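Local coordinates for protein protease Do-like 8, chloroplastic (Arabidopsis thaliana, PDB 4IC6) that probably acts as an HtrA-type serine protease of the chloroplast thylakoid, cleaving other proteins, at residues I78-Y82 with I218-I222. The protein carries 1 engineered substitution. Numbering follows the deposited sequence.
Sequences IVTNY and INTAI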
loop_
_atom_site.group_PDB
_atom_site.type_symbol
_atom_site.label_atom_id
_atom_site.label_comp_id
_atom_site.label_asym_id
_atom_site.label_seq_id
_atom_site.Cartn_x
_atom_site.Cartn_y
_atom_site.Cartn_z
ATOM N N ILE A 78 -28.576 20.761 18.393
ATOM C CA ILE A 78 -27.186 20.634 17.974
ATOM C C ILE A 78 -27.150 20.061 16.571
ATOM O O ILE A 78 -27.818 19.069 16.308
ATOM C CB ILE A 78 -26.413 19.654 18.886
ATOM C CG1 ILE A 78 -26.490 20.094 20.346
ATOM C CG2 ILE A 78 -24.959 19.528 18.416
ATOM C CD1 ILE A 78 -26.047 21.525 20.572
ATOM N N VAL A 79 -26.375 20.673 15.676
ATOM C CA VAL A 79 -26.261 20.169 14.308
ATOM C C VAL A 79 -24.877 19.572 14.056
ATOM O O VAL A 79 -23.859 20.147 14.469
ATOM C CB VAL A 79 -26.539 21.277 13.274
ATOM C CG1 VAL A 79 -26.242 20.788 11.840
ATOM C CG2 VAL A 79 -27.966 21.745 13.386
ATOM N N THR A 80 -24.842 18.410 13.402
ATOM C CA THR A 80 -23.577 17.734 13.089
ATOM C C THR A 80 -23.728 16.884 11.829
ATOM O O THR A 80 -24.806 16.845 11.232
ATOM C CB THR A 80 -23.131 16.833 14.268
ATOM O OG1 THR A 80 -21.770 16.410 14.088
ATOM C CG2 THR A 80 -24.039 15.608 14.374
ATOM N N ASN A 81 -22.661 16.199 11.426
ATOM C CA ASN A 81 -22.785 15.199 10.368
ATOM C C ASN A 81 -23.488 13.940 10.876
ATOM O O ASN A 81 -23.327 13.531 12.035
ATOM C CB ASN A 81 -21.422 14.775 9.816
ATOM C CG ASN A 81 -20.767 15.842 8.970
ATOM O OD1 ASN A 81 -19.608 16.192 9.194
ATOM N ND2 ASN A 81 -21.495 16.358 7.986
ATOM N N TYR A 82 -24.255 13.325 9.983
ATOM C CA TYR A 82 -24.808 12.002 10.193
ATOM C C TYR A 82 -23.632 11.094 10.555
ATOM O O TYR A 82 -23.704 10.305 11.489
ATOM C CB TYR A 82 -25.500 11.541 8.902
ATOM C CG TYR A 82 -26.191 10.184 8.952
ATOM C CD1 TYR A 82 -27.576 10.087 8.895
ATOM C CD2 TYR A 82 -25.458 9.005 8.997
ATOM C CE1 TYR A 82 -28.215 8.848 8.919
ATOM C CE2 TYR A 82 -26.087 7.769 9.021
ATOM C CZ TYR A 82 -27.468 7.701 8.984
ATOM O OH TYR A 82 -28.098 6.477 9.013
ATOM N N ILE A 218 -21.101 23.078 6.813
ATOM C CA ILE A 218 -20.624 22.130 7.820
ATOM C C ILE A 218 -19.482 21.281 7.245
ATOM O O ILE A 218 -19.694 20.518 6.291
ATOM C CB ILE A 218 -21.728 21.167 8.259
ATOM C CG1 ILE A 218 -22.871 21.932 8.950
ATOM C CG2 ILE A 218 -21.163 20.084 9.199
ATOM C CD1 ILE A 218 -22.533 22.453 10.338
ATOM N N ASN A 219 -18.292 21.411 7.840
ATOM C CA ASN A 219 -17.123 20.600 7.463
ATOM C C ASN A 219 -17.479 19.114 7.394
ATOM O O ASN A 219 -17.958 18.524 8.378
ATOM C CB ASN A 219 -15.969 20.798 8.467
ATOM C CG ASN A 219 -15.713 22.253 8.794
ATOM O OD1 ASN A 219 -15.806 23.109 7.932
ATOM N ND2 ASN A 219 -15.387 22.538 10.056
ATOM N N THR A 220 -17.215 18.491 6.250
ATOM C CA THR A 220 -17.675 17.130 6.055
ATOM C C THR A 220 -16.594 16.167 5.590
ATOM O O THR A 220 -15.999 16.346 4.522
ATOM C CB THR A 220 -18.901 17.116 5.108
ATOM O OG1 THR A 220 -19.926 17.943 5.689
ATOM C CG2 THR A 220 -19.413 15.700 4.886
ATOM N N ALA A 221 -16.365 15.121 6.390
ATOM C CA ALA A 221 -15.339 14.138 6.080
ATOM C C ALA A 221 -15.707 13.378 4.803
ATOM O O ALA A 221 -16.877 13.067 4.574
ATOM C CB ALA A 221 -15.167 13.173 7.231
ATOM N N ILE A 222 -14.708 13.077 3.973
ATOM C CA ILE A 222 -14.954 12.373 2.710
ATOM C C ILE A 222 -14.037 11.166 2.553
ATOM O O ILE A 222 -13.073 11.006 3.298
ATOM C CB ILE A 222 -14.702 13.268 1.483
ATOM C CG1 ILE A 222 -13.271 13.787 1.517
ATOM C CG2 ILE A 222 -15.698 14.426 1.408
ATOM C CD1 ILE A 222 -12.764 14.270 0.149
HETATM O O HOH W 1 -18.139 14.237 8.757
#
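Strand ends from two different barrels meet here: the touching parts of 78-82 and 218-222 run in nearly the same direction, 23° apart, and even at their closest, Asn81 to Thr220, the CA atoms stay 7.0 Å from each other. That is too far for backbone pairing, so side chains bridge the gap. Asn81, just past the end of strand 77-80, points toward the other segment. Its amide offers two N-H groups and a carbonyl: ND2 bonds both Thr220 OG1 (3.2 Å) and the backbone oxygen of Asp126, while OD1 accepts from a water (2.5 Å) that in turn accepts from Ala221 N (3.1 Å). The threonine hydroxyl suits this place because it can accept while giving its own proton to Ile218 O, 2.7 Å from OG1. Next to these polar groups, Val79 CG1 and Ile218 CD1 meet loosely at 4.3 Å, branched apolar side chains filling space beside helix 238-251; Asn81 ND2 also lies 3.9 Å from Ile218 CG2. Such a buried seam between two six-stranded barrels is characteristic of the chymotrypsin-like fold, whose inter-barrel cleft houses the catalytic triad, here predicted as His83, Asp126 and the residue at position 204, an engineered alanine in this structure.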